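Local coordinates for protein transcription termination factor FttA (Methanosarcina mazei, PDB 2XR1) that probably terminates transcription genome-wide as a zinc-dependent ribonuclease that cleaves nascent RNA at the polymerase exit channel and degrades the released transcript from its 5' end, at residues 195-200 against 214-219; 354-359 against 377-382; 383-388 against 607-612; 537-542 against 581-586; 600-605 against 625-630. All blocks are in the same frame, centred on the assembly; numbering follows the deposited sequence.

Overall arrangement
Contacts 1 to 4 gather round the two-zinc site of the metallo-beta-lactamase fold, and contact 5 lies further along the same sheet as contact 2. Asp355 of contact 2 and His607 of contact 3 bind the metals; the centres of these contacts are about 12 Å apart, and Thr382 OG1 to His607 ND1 (2.9 Å) links them. Contact 4, whose centre is about 11 Å from that of contact 2, joins it through Glu380 OE2 and His583 ND1 (2.8 Å). Contact 1 packs Ser198 on His607 and Val195 on Tyr539. Strands 376-380 and 602-606 are neighbours, tying contact 2 to contact 5, and contact 4 nests within the chain loop closed by contact 3.

Contact 1 of 5, residues 195-200 against 214-219; sequences VGRSCF and GVNVGS
The carbonyl oxygen of Ser198 is gripped across the contact by one hydrogen bond, Ser198 O lying 2.7 Å from Gly214 N. The donor lies in the carbonyl plane and almost in line with it, the C=O...N angle being 160°. A second backbone bond follows one step along: Arg197 N gives its hydrogen to Val215 O at 2.9 Å, but here the donor stands well above the carbonyl plane, 51° out of it. Between the two, Arg197 CA brings its hydrogen to Gly214 O (3.6 Å), so that three backbone links join the segments over a few residues. In the metallo-beta-lactamase fold these loops adjoin the antiparallel hairpin of strands 199-203 and 208-211 and flank the zinc site: Ser198 packs on His250 and Val217 on Asp249, both zinc ligands. Arg197 sets out with CG between its backbone N and carbonyl carbon and then runs extended to NE. The Asn216 side chain lies alongside it, pointing the same way, with its OD1 3.5 Å from Arg197 CG and the amide turned 52° from the guanidinium. The polar ends look elsewhere: Arg197 NE pairs with Glu194 and NH1 with Thr224 O, while Asn216 ND2 reaches Asp220 O. Gly196 CA is 4.1 Å from Asn216 OD1 and 4.0 Å from Val217 N; a CB on Gly196 would run into both of these atoms, so the close approach of the backbones depends on its absence.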
# COMPACT_ATOMS: atom_id res chain seq x y z
N VAL B 195 -6.46 7.45 18.20
CA VAL B 195 -6.92 6.30 18.96
C VAL B 195 -8.17 5.90 18.25
O VAL B 195 -8.95 6.76 17.88
CB VAL B 195 -7.28 6.70 20.39
CG1 VAL B 195 -8.01 5.61 21.02
CG2 VAL B 195 -5.98 7.02 21.16
N GLY B 196 -8.37 4.63 17.99
CA GLY B 196 -9.56 4.24 17.26
C GLY B 196 -9.24 3.57 15.95
O GLY B 196 -8.25 3.89 15.31
N ARG B 197 -10.10 2.60 15.60
CA ARG B 197 -10.11 1.85 14.36
C ARG B 197 -8.76 1.30 13.93
O ARG B 197 -8.42 1.34 12.76
CB ARG B 197 -10.78 2.63 13.24
CG ARG B 197 -10.19 4.00 12.97
CD ARG B 197 -10.61 4.57 11.60
NE ARG B 197 -9.83 5.74 11.30
CZ ARG B 197 -9.98 6.50 10.24
NH1 ARG B 197 -10.90 6.21 9.33
NH2 ARG B 197 -9.20 7.58 10.10
N SER B 198 -8.02 0.76 14.90
CA SER B 198 -6.84 -0.00 14.67
C SER B 198 -7.13 -1.08 13.66
O SER B 198 -8.18 -1.76 13.73
CB SER B 198 -6.38 -0.66 15.97
OG SER B 198 -5.74 0.25 16.88
N CYS B 199 -6.18 -1.23 12.73
CA CYS B 199 -6.28 -2.20 11.65
C CYS B 199 -4.98 -2.11 10.82
O CYS B 199 -4.66 -1.03 10.32
CB CYS B 199 -7.49 -1.89 10.78
SG CYS B 199 -7.75 -3.10 9.47
N PHE B 200 -4.22 -3.19 10.74
CA PHE B 200 -2.91 -3.18 10.11
C PHE B 200 -2.78 -4.38 9.18
O PHE B 200 -3.33 -5.46 9.41
CB PHE B 200 -1.82 -3.22 11.19
CG PHE B 200 -1.75 -1.99 12.01
CD1 PHE B 200 -0.92 -0.91 11.61
CD2 PHE B 200 -2.53 -1.85 13.12
CE1 PHE B 200 -0.88 0.26 12.34
CE2 PHE B 200 -2.50 -0.64 13.86
CZ PHE B 200 -1.67 0.41 13.47
N GLY B 214 -10.82 -2.38 14.11
CA GLY B 214 -11.62 -1.73 15.14
C GLY B 214 -12.69 -0.78 14.68
O GLY B 214 -12.74 -0.43 13.52
N VAL B 215 -13.55 -0.36 15.61
CA VAL B 215 -14.47 0.74 15.38
C VAL B 215 -13.77 2.03 15.72
O VAL B 215 -12.83 2.02 16.47
CB VAL B 215 -15.75 0.66 16.26
CG1 VAL B 215 -16.55 -0.55 15.93
CG2 VAL B 215 -15.38 0.67 17.73
N ASN B 216 -14.24 3.15 15.19
CA ASN B 216 -13.70 4.42 15.60
C ASN B 216 -14.17 4.78 17.02
O ASN B 216 -15.26 4.38 17.48
CB ASN B 216 -14.09 5.56 14.63
CG ASN B 216 -13.08 6.72 14.65
OD1 ASN B 216 -11.87 6.50 14.81
ND2 ASN B 216 -13.55 7.93 14.50
N VAL B 217 -13.32 5.56 17.68
CA VAL B 217 -13.56 6.17 18.98
C VAL B 217 -13.36 7.64 18.72
O VAL B 217 -12.29 8.03 18.27
CB VAL B 217 -12.47 5.73 20.02
CG1 VAL B 217 -12.55 6.56 21.31
CG2 VAL B 217 -12.58 4.25 20.33
N GLY B 218 -14.38 8.46 18.98
CA GLY B 218 -14.28 9.91 18.76
C GLY B 218 -15.59 10.54 18.33
O GLY B 218 -16.68 10.02 18.64
N SER B 219 -15.49 11.68 17.62
CA SER B 219 -16.67 12.46 17.20
C SER B 219 -17.59 11.64 16.31
O SER B 219 -18.79 11.55 16.58
CB SER B 219 -16.26 13.75 16.47
OG SER B 219 -16.30 14.86 17.35

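Contact 2 of 5, residues 354-359 against 377-382; sequences GDYKYE and VISEAT. With ZN (zinc ion), chain E; ZN (zinc ion), chain F.
At the end of strand 376-380, Glu380 stands where beta-CASP nucleases of the metallo-beta-lactamase superfamily carry their motif A acid, and it meets the loop of the metal-binding aspartate, Asp355. The tight part of the contact is centred on the Glu380 carboxylate. With CG between the backbone N and the carbonyl carbon (chi1 65°) and the chain bent at chi2, OE2 arrives 2.9 Å from Tyr356 N, accepting a nearly straight bond (163° at the hydrogen) on its anti lone pair. His583 ND1 is a second partner of OE2. The other oxygen, OE1, is gripped twice by Thr382, from its backbone N on the anti lone pair and from OG1 (2.6 Å) above the carboxylate plane. Both oxygens are thus fixed, and the rotation of the group with them. The Tyr356 ring stands almost perpendicular to the carboxylate, its CE1 3.6 Å from Glu380 CG. At the ring edge Tyr356 OH donates to Ser379 OG (3.0 Å), which passes its own hydrogen to Glu380 O. The outer half of 354-359 is looser: Tyr358 and Glu359 are partly exposed, and Lys357 is linked to Glu359 by a salt bridge whose hydrogen bond is weak, and to Gln390. On the metal side Asp355 OD1 lies 4.2 Å from Glu380 OE2, a proximity of like charges that the zincs and the surrounding donors would be expected to ease. Asp355 OD2 bridges the ions, 2.3 Å from ZN of chain E and 2.1 Å from ZN of chain F.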
# COMPACT_ATOMS: atom_id res chain seq x y z
N GLY B 354 -0.12 -4.42 20.32
CA GLY B 354 -1.52 -4.13 20.71
C GLY B 354 -1.43 -3.12 21.86
O GLY B 354 -0.42 -2.40 21.97
N ASP B 355 -2.47 -3.07 22.69
CA ASP B 355 -2.48 -2.26 23.88
C ASP B 355 -1.78 -3.09 24.98
O ASP B 355 -1.99 -4.31 25.05
CB ASP B 355 -3.91 -1.90 24.26
CG ASP B 355 -4.61 -0.96 23.24
OD1 ASP B 355 -3.89 -0.55 22.29
OD2 ASP B 355 -5.86 -0.65 23.39
N TYR B 356 -0.91 -2.48 25.78
CA TYR B 356 -0.21 -3.20 26.80
C TYR B 356 0.12 -2.37 28.00
O TYR B 356 0.12 -1.14 27.92
CB TYR B 356 1.09 -3.75 26.25
CG TYR B 356 2.12 -2.75 25.83
CD1 TYR B 356 2.14 -2.24 24.52
CD2 TYR B 356 3.15 -2.39 26.69
CE1 TYR B 356 3.13 -1.34 24.13
CE2 TYR B 356 4.16 -1.52 26.32
CZ TYR B 356 4.14 -0.99 25.04
OH TYR B 356 5.14 -0.13 24.64
N LYS B 357 0.43 -3.04 29.11
CA LYS B 357 0.90 -2.38 30.31
C LYS B 357 2.11 -3.10 30.90
O LYS B 357 2.00 -4.19 31.46
CB LYS B 357 -0.20 -2.29 31.37
CG LYS B 357 0.20 -1.45 32.57
CD LYS B 357 -1.00 -0.68 33.18
CE LYS B 357 -0.65 0.14 34.45
NZ LYS B 357 -0.00 1.45 34.17
N TYR B 358 3.25 -2.42 30.82
CA TYR B 358 4.51 -2.93 31.33
C TYR B 358 4.63 -2.68 32.79
O TYR B 358 5.46 -1.93 33.20
CB TYR B 358 5.67 -2.28 30.58
CG TYR B 358 7.02 -2.93 30.78
CD1 TYR B 358 7.15 -4.30 30.79
CD2 TYR B 358 8.17 -2.15 30.91
CE1 TYR B 358 8.37 -4.88 30.97
CE2 TYR B 358 9.40 -2.73 31.07
CZ TYR B 358 9.49 -4.11 31.11
OH TYR B 358 10.67 -4.73 31.25
N GLU B 359 3.78 -3.31 33.58
CA GLU B 359 3.77 -3.13 35.02
C GLU B 359 2.86 -4.16 35.60
O GLU B 359 1.90 -4.49 35.00
CB GLU B 359 3.28 -1.76 35.42
CG GLU B 359 3.33 -1.53 36.94
CD GLU B 359 2.49 -0.33 37.41
OE1 GLU B 359 1.98 0.44 36.54
OE2 GLU B 359 2.35 -0.14 38.66
N VAL B 377 9.42 -3.64 16.14
CA VAL B 377 8.30 -3.51 17.08
C VAL B 377 7.34 -2.40 16.63
O VAL B 377 7.75 -1.30 16.29
CB VAL B 377 8.78 -3.06 18.46
CG1 VAL B 377 7.56 -2.94 19.42
CG2 VAL B 377 9.87 -4.00 19.03
N ILE B 378 6.06 -2.71 16.60
CA ILE B 378 5.04 -1.73 16.31
C ILE B 378 4.31 -1.62 17.63
O ILE B 378 3.65 -2.58 18.07
CB ILE B 378 4.09 -2.22 15.20
CG1 ILE B 378 4.82 -2.16 13.86
CG2 ILE B 378 2.81 -1.36 15.17
CD1 ILE B 378 4.82 -3.37 13.05
N SER B 379 4.43 -0.44 18.26
CA SER B 379 3.97 -0.22 19.63
C SER B 379 2.83 0.77 19.71
O SER B 379 2.79 1.72 18.96
CB SER B 379 5.11 0.32 20.47
OG SER B 379 4.65 0.63 21.78
N GLU B 380 1.96 0.59 20.69
CA GLU B 380 0.98 1.62 20.99
C GLU B 380 1.69 2.78 21.63
O GLU B 380 2.80 2.62 22.08
CB GLU B 380 -0.09 1.16 21.97
CG GLU B 380 0.43 0.84 23.37
CD GLU B 380 -0.54 1.25 24.43
OE1 GLU B 380 -0.87 2.47 24.45
OE2 GLU B 380 -0.96 0.39 25.22
N ALA B 381 1.00 3.94 21.67
CA ALA B 381 1.56 5.19 22.17
C ALA B 381 0.54 6.06 22.93
O ALA B 381 0.63 7.25 22.89
CB ALA B 381 2.20 5.98 21.00
N THR B 382 -0.42 5.46 23.63
CA THR B 382 -1.58 6.19 24.19
C THR B 382 -1.14 7.22 25.18
O THR B 382 -1.60 8.36 25.14
CB THR B 382 -2.57 5.28 24.90
OG1 THR B 382 -2.86 4.17 24.08
CG2 THR B 382 -3.87 6.02 25.21
ZN ZN E . -7.62 -1.60 24.58
ZN ZN F . -7.14 0.38 22.08

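Contact 3 of 5, residues 383-388 against 607-612; sequences YGNANA and HGDEKA. With ZN (zinc ion), chain F.
Of the flat groups in these segments, the amide of Asn385 makes the contact, while the imidazole of His607 stands apart, at the zinc. The amide sits against the first turn of helix 610-624: CG is 3.9 Å from Ala612 CA, ND2 is 3.6 Å from Ala612 CB, and OD1 is 3.3 Å from Lys611 CD. Lys611, with CG anti to its backbone N, carries its methylenes across the Asn385 side chain at about a right angle. The imidazole meets the His250 ring, the planes about 25° apart. His607 NE2 binds the zinc ion of chain F, while ND1 faces Thr382 OG1. Asp609 is the N-cap of helix 610-624. Its OD1 accepts from Ala612 N (3.0 Å), met nearly along the C-O axis, and Asn385 ND2 lies 3.7 Å from that oxygen. In the partner segment, a type I turn from Asn385 to Ala388 is closed by Ala388 N to Asn385 O. The segment 383-388 is tied to its surroundings by bonds outside the contact: Ala386 N to Asp615, Gly384 O to Arg586, and Tyr383 OH to Asp578. The loop thus rests on the helix start that follows His607, which occupies the place of the motif C histidine of beta-CASP nucleases. No hydrogen bond crosses between the segments, so they meet by van der Waals packing, whereas the metal bond through NE2 implies that ND1 probably carries the proton of the ring.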
# COMPACT_ATOMS: atom_id res chain seq x y z
N TYR B 383 -0.23 6.84 26.07
CA TYR B 383 0.38 7.79 26.97
C TYR B 383 1.78 8.20 26.48
O TYR B 383 2.73 8.37 27.25
CB TYR B 383 0.41 7.21 28.38
CG TYR B 383 -0.96 7.17 29.04
CD1 TYR B 383 -1.90 6.25 28.65
CD2 TYR B 383 -1.30 8.03 30.04
CE1 TYR B 383 -3.14 6.20 29.22
CE2 TYR B 383 -2.53 7.99 30.62
CZ TYR B 383 -3.45 7.07 30.21
OH TYR B 383 -4.67 7.03 30.82
N GLY B 384 1.89 8.41 25.19
CA GLY B 384 3.19 8.57 24.59
C GLY B 384 3.78 9.96 24.72
O GLY B 384 4.94 10.15 24.46
N ASN B 385 2.95 10.92 25.11
CA ASN B 385 3.41 12.28 25.31
C ASN B 385 4.49 12.41 26.39
O ASN B 385 4.44 11.76 27.42
CB ASN B 385 2.21 13.15 25.65
CG ASN B 385 1.57 13.79 24.43
OD1 ASN B 385 2.19 14.64 23.77
ND2 ASN B 385 0.34 13.41 24.13
N ALA B 386 5.46 13.30 26.18
CA ALA B 386 6.52 13.56 27.18
C ALA B 386 5.96 13.68 28.60
O ALA B 386 6.59 13.33 29.57
CB ALA B 386 7.32 14.82 26.79
N ASN B 387 4.75 14.19 28.66
CA ASN B 387 4.07 14.66 29.87
C ASN B 387 3.33 13.55 30.64
O ASN B 387 2.94 13.74 31.78
CB ASN B 387 3.00 15.63 29.34
CG ASN B 387 2.64 16.70 30.29
OD1 ASN B 387 1.89 17.62 29.93
ND2 ASN B 387 3.14 16.62 31.53
N ALA B 388 3.15 12.39 30.00
CA ALA B 388 2.01 11.55 30.25
C ALA B 388 2.28 10.39 31.24
O ALA B 388 2.05 9.21 30.98
CB ALA B 388 1.44 11.04 28.86
N HIS B 607 -1.74 4.23 17.77
CA HIS B 607 -2.69 4.22 18.90
C HIS B 607 -2.34 5.30 19.93
O HIS B 607 -2.04 5.02 21.08
CB HIS B 607 -2.71 2.85 19.52
CG HIS B 607 -3.88 2.59 20.39
ND1 HIS B 607 -3.99 3.11 21.65
CD2 HIS B 607 -4.94 1.76 20.23
CE1 HIS B 607 -5.10 2.65 22.22
NE2 HIS B 607 -5.69 1.83 21.38
N GLY B 608 -2.38 6.54 19.46
CA GLY B 608 -2.26 7.70 20.32
C GLY B 608 -2.74 8.89 19.52
O GLY B 608 -2.90 8.78 18.32
N ASP B 609 -3.00 10.02 20.16
CA ASP B 609 -3.28 11.19 19.37
C ASP B 609 -1.98 11.60 18.67
O ASP B 609 -0.92 11.13 19.04
CB ASP B 609 -3.93 12.29 20.19
CG ASP B 609 -3.03 12.81 21.33
OD1 ASP B 609 -1.79 13.00 21.15
OD2 ASP B 609 -3.62 13.10 22.42
N GLU B 610 -2.08 12.41 17.62
CA GLU B 610 -0.92 12.70 16.77
C GLU B 610 0.34 13.04 17.55
O GLU B 610 1.35 12.38 17.37
CB GLU B 610 -1.21 13.84 15.80
CG GLU B 610 -0.13 13.98 14.75
CD GLU B 610 -0.45 15.01 13.70
OE1 GLU B 610 -1.34 15.89 13.96
OE2 GLU B 610 0.21 14.94 12.64
N LYS B 611 0.27 14.05 18.40
CA LYS B 611 1.44 14.46 19.19
C LYS B 611 1.96 13.28 20.03
O LYS B 611 3.14 13.12 20.21
CB LYS B 611 1.10 15.65 20.09
CG LYS B 611 2.31 16.40 20.60
CD LYS B 611 2.00 17.28 21.85
CE LYS B 611 3.21 18.19 22.21
NZ LYS B 611 4.56 17.83 21.54
N ALA B 612 1.09 12.44 20.53
CA ALA B 612 1.54 11.33 21.36
C ALA B 612 2.45 10.42 20.54
O ALA B 612 3.51 10.04 21.03
CB ALA B 612 0.32 10.55 22.00
ZN ZN F . -7.14 0.38 22.08

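Contact 4 of 5, residues 537-542 against 581-586; sequences VGYQAD and SGHSDR
Tyr539 leaves its backbone with CG between the N and the carbonyl carbon (chi1 81°), which brings the ring alongside the loop 581-586. After CB, CD1 comes first, 4.4 Å from Ser581 CB, which lies at the ring edge near its plane. One atom further, CE1 is 3.7 Å from His583 NE2 and also touches CD2 of that ring. The two rings cross obliquely, their planes 70° apart and their centroids 5.6 Å from each other. At the tip the hydroxyl holds a water at 2.5 Å from Tyr539 OH, and that water, in the plane of both rings, is 2.7 Å from His583 NE2. The water therefore carries the polar link between the side chains. Beside the ring, the Gly538 backbone packs on the Ser581 side chain, Gly538 CA lying 4.0 Å from Ser581 CB. Ser581 OG accepts from His583 N, an ST turn that sets the loop bearing the histidine. The imidazole is fixed from its other nitrogen as well, where ND1 has Glu380 as partner. Val195 packs against the tyrosine, and Gly582 O reaches the zinc ligand His332. With its nearest side-chain atoms about 4 Å from those of Asp355 and about 5 Å from a zinc, His583 takes the place of the motif B histidine of beta-CASP nucleases, here bridged by water to a tyrosine of the beta-CASP region.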
# COMPACT_ATOMS: atom_id res chain seq x y z
N VAL B 537 -11.40 7.58 35.42
CA VAL B 537 -10.39 6.65 35.89
C VAL B 537 -9.40 6.27 34.81
O VAL B 537 -8.47 5.52 35.06
CB VAL B 537 -11.00 5.37 36.40
CG1 VAL B 537 -11.95 5.65 37.57
CG2 VAL B 537 -11.69 4.67 35.30
N GLY B 538 -9.57 6.82 33.61
CA GLY B 538 -8.60 6.61 32.55
C GLY B 538 -8.72 7.71 31.51
O GLY B 538 -9.69 8.48 31.54
N TYR B 539 -7.81 7.75 30.54
CA TYR B 539 -7.89 8.77 29.48
C TYR B 539 -9.23 8.73 28.75
O TYR B 539 -9.89 7.68 28.66
CB TYR B 539 -6.75 8.63 28.45
CG TYR B 539 -7.01 7.57 27.41
CD1 TYR B 539 -6.86 6.24 27.72
CD2 TYR B 539 -7.43 7.91 26.15
CE1 TYR B 539 -7.13 5.24 26.79
CE2 TYR B 539 -7.68 6.92 25.17
CZ TYR B 539 -7.54 5.59 25.51
OH TYR B 539 -7.80 4.60 24.56
N GLN B 540 -9.61 9.89 28.24
CA GLN B 540 -10.79 10.08 27.39
C GLN B 540 -10.26 10.62 26.07
O GLN B 540 -9.56 11.60 26.05
CB GLN B 540 -11.71 11.12 28.01
CG GLN B 540 -12.00 10.94 29.49
CD GLN B 540 -12.98 9.84 29.74
OE1 GLN B 540 -14.03 9.77 29.12
NE2 GLN B 540 -12.61 8.92 30.63
N ALA B 541 -10.60 9.95 24.97
CA ALA B 541 -10.03 10.28 23.67
C ALA B 541 -10.64 11.56 23.10
O ALA B 541 -11.73 11.94 23.48
CB ALA B 541 -10.26 9.14 22.73
N ASP B 542 -9.91 12.19 22.18
CA ASP B 542 -10.43 13.27 21.36
C ASP B 542 -11.83 12.97 20.84
O ASP B 542 -12.10 11.86 20.37
CB ASP B 542 -9.54 13.45 20.12
CG ASP B 542 -8.18 14.09 20.43
OD1 ASP B 542 -7.94 14.56 21.58
OD2 ASP B 542 -7.34 14.11 19.49
N SER B 581 -6.41 2.90 33.49
CA SER B 581 -6.63 2.79 32.07
C SER B 581 -6.21 1.45 31.56
O SER B 581 -6.71 1.03 30.56
CB SER B 581 -5.86 3.89 31.33
OG SER B 581 -4.46 3.70 31.46
N GLY B 582 -5.27 0.78 32.23
CA GLY B 582 -4.70 -0.47 31.73
C GLY B 582 -3.66 -0.29 30.62
O GLY B 582 -3.31 -1.26 29.95
N HIS B 583 -3.16 0.94 30.44
CA HIS B 583 -2.03 1.23 29.56
C HIS B 583 -0.77 1.63 30.29
O HIS B 583 -0.79 2.24 31.37
CB HIS B 583 -2.37 2.39 28.66
CG HIS B 583 -3.47 2.11 27.68
ND1 HIS B 583 -3.25 1.50 26.46
CD2 HIS B 583 -4.79 2.43 27.72
CE1 HIS B 583 -4.39 1.47 25.80
NE2 HIS B 583 -5.33 2.03 26.54
N SER B 584 0.35 1.32 29.67
CA SER B 584 1.63 1.79 30.08
C SER B 584 1.64 3.29 30.02
O SER B 584 1.26 3.85 29.01
CB SER B 584 2.69 1.25 29.12
OG SER B 584 2.88 -0.11 29.31
N ASP B 585 2.11 3.95 31.06
CA ASP B 585 2.30 5.40 30.99
C ASP B 585 3.57 5.71 30.18
O ASP B 585 4.16 4.80 29.58
CB ASP B 585 2.33 6.02 32.40
CG ASP B 585 3.67 5.80 33.15
OD1 ASP B 585 4.55 5.06 32.65
OD2 ASP B 585 3.83 6.39 34.26
N ARG B 586 3.97 6.98 30.12
CA ARG B 586 5.11 7.37 29.30
C ARG B 586 6.37 6.63 29.73
O ARG B 586 7.03 6.05 28.91
CB ARG B 586 5.30 8.88 29.33
CG ARG B 586 6.66 9.35 28.92
CD ARG B 586 6.87 9.37 27.41
NE ARG B 586 8.13 10.04 27.15
CZ ARG B 586 8.49 10.64 26.02
NH1 ARG B 586 7.70 10.69 24.96
NH2 ARG B 586 9.68 11.22 25.98
O HOH W 1 -7.62 2.15 25.21

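Contact 5 of 5, residues 600-605 against 625-630; sequences PERVFT and KIETRA
Three backbone hydrogen bonds zip strand 602-605 to strand 627-630 in parallel. Val603 N donates to Glu627 O (3.1 Å), Arg629 N returns one to Val603 O (3.2 Å), and Thr605 N closes on Arg629 O (3.3 Å), this last donor lying 40° above the carbonyl plane. The short axes are 4.7 Å apart and 17° from parallel. Beyond this ladder the side chains sort onto two faces. On one, Arg602 bends at chi2 and chi3 so that NE comes 3.0 Å from Glu627 OE2; this salt bridge meets the carboxylate from above its plane, the two flat groups almost perpendicular. Next along the face, the Phe604 ring presents CZ to a face of the Arg602 guanidinium and CE1 to a face of that of Arg629, 4.1 Å from its NH2. On the other, Val603 and Thr628 lie side by side, Val603 CG2 3.7 Å from Thr628 CB, while Ile626 crosses Val603 with CG2 3.6 Å from CG1. Hydroxyls on this face turn to the helix: Thr605 OG1 binds Cys613 O and Thr628 OG1 binds Ala617 O. The unit is a beta-alpha-beta crossover, helix 610-624 packing on the Val603, Thr605, Thr628 and Ala630 face. Strand 627-630 is outermost in its sheet within the chain, strand 376-380 flanks 602-606 on its other side, and Val637 of strand 636-638 touches Phe604 and Arg629.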
# COMPACT_ATOMS: atom_id res chain seq x y z
N PRO B 600 15.29 -4.30 19.38
CA PRO B 600 14.83 -4.23 18.00
C PRO B 600 15.60 -3.18 17.21
O PRO B 600 16.17 -2.27 17.79
CB PRO B 600 13.38 -3.80 18.15
CG PRO B 600 13.37 -3.01 19.37
CD PRO B 600 14.34 -3.65 20.29
N GLU B 601 15.57 -3.31 15.90
CA GLU B 601 16.28 -2.42 15.01
C GLU B 601 15.36 -1.28 14.57
O GLU B 601 15.86 -0.20 14.25
CB GLU B 601 16.78 -3.18 13.77
CG GLU B 601 17.62 -4.43 14.07
CD GLU B 601 18.04 -5.23 12.79
OE1 GLU B 601 17.41 -5.07 11.68
OE2 GLU B 601 19.01 -6.04 12.92
N ARG B 602 14.05 -1.50 14.51
CA ARG B 602 13.13 -0.39 14.30
C ARG B 602 11.94 -0.42 15.26
O ARG B 602 11.52 -1.48 15.67
CB ARG B 602 12.57 -0.33 12.88
CG ARG B 602 13.41 -0.85 11.80
CD ARG B 602 14.27 0.17 11.08
NE ARG B 602 13.59 0.81 9.95
CZ ARG B 602 13.10 0.18 8.86
NH1 ARG B 602 13.19 -1.17 8.71
NH2 ARG B 602 12.49 0.93 7.90
N VAL B 603 11.43 0.73 15.64
CA VAL B 603 10.12 0.77 16.22
C VAL B 603 9.20 1.78 15.56
O VAL B 603 9.65 2.79 15.04
CB VAL B 603 10.08 0.82 17.76
CG1 VAL B 603 11.49 0.68 18.41
CG2 VAL B 603 9.29 1.93 18.22
N PHE B 604 7.92 1.46 15.49
CA PHE B 604 6.93 2.29 14.90
C PHE B 604 5.88 2.54 15.93
O PHE B 604 5.67 1.69 16.81
CB PHE B 604 6.32 1.58 13.71
CG PHE B 604 7.26 1.45 12.58
CD1 PHE B 604 7.47 2.51 11.71
CD2 PHE B 604 8.01 0.31 12.41
CE1 PHE B 604 8.36 2.37 10.66
CE2 PHE B 604 8.88 0.20 11.39
CZ PHE B 604 9.05 1.23 10.52
N THR B 605 5.21 3.68 15.88
CA THR B 605 4.24 3.98 16.91
C THR B 605 2.84 4.23 16.33
O THR B 605 2.70 4.63 15.23
CB THR B 605 4.72 5.14 17.77
OG1 THR B 605 4.90 6.29 16.95
CG2 THR B 605 6.02 4.80 18.44
N LYS B 625 18.55 5.39 20.84
CA LYS B 625 19.25 5.25 19.58
C LYS B 625 18.64 4.19 18.67
O LYS B 625 19.28 3.72 17.76
CB LYS B 625 20.75 5.00 19.79
CG LYS B 625 21.55 6.26 20.12
N ILE B 626 17.39 3.83 18.86
CA ILE B 626 16.73 2.90 17.94
C ILE B 626 15.96 3.71 16.88
O ILE B 626 15.19 4.58 17.21
CB ILE B 626 15.72 2.02 18.69
CG1 ILE B 626 16.40 1.19 19.76
CG2 ILE B 626 14.97 1.10 17.76
CD1 ILE B 626 15.39 0.62 20.73
N GLU B 627 16.15 3.45 15.61
CA GLU B 627 15.39 4.19 14.60
C GLU B 627 13.87 4.00 14.74
O GLU B 627 13.35 2.88 14.58
CB GLU B 627 15.79 3.74 13.22
CG GLU B 627 15.18 4.55 12.11
CD GLU B 627 15.67 4.10 10.75
OE1 GLU B 627 16.87 4.30 10.43
OE2 GLU B 627 14.84 3.51 10.00
N THR B 628 13.16 5.08 15.04
CA THR B 628 11.72 4.95 15.22
C THR B 628 10.91 6.13 14.67
O THR B 628 11.37 7.26 14.69
CB THR B 628 11.33 4.62 16.68
OG1 THR B 628 10.60 5.71 17.25
CG2 THR B 628 12.55 4.29 17.54
N ARG B 629 9.70 5.85 14.22
CA ARG B 629 8.88 6.80 13.51
C ARG B 629 7.38 6.46 13.62
O ARG B 629 7.00 5.28 13.63
CB ARG B 629 9.27 6.75 12.05
CG ARG B 629 8.26 7.39 11.11
CD ARG B 629 8.90 7.84 9.75
NE ARG B 629 9.31 6.72 8.89
CZ ARG B 629 8.46 5.91 8.23
NH1 ARG B 629 7.14 6.05 8.33
NH2 ARG B 629 8.97 4.94 7.46
N ALA B 630 6.53 7.50 13.65
CA ALA B 630 5.08 7.32 13.77
C ALA B 630 4.46 6.94 12.44
O ALA B 630 4.79 7.52 11.39
CB ALA B 630 4.43 8.56 14.27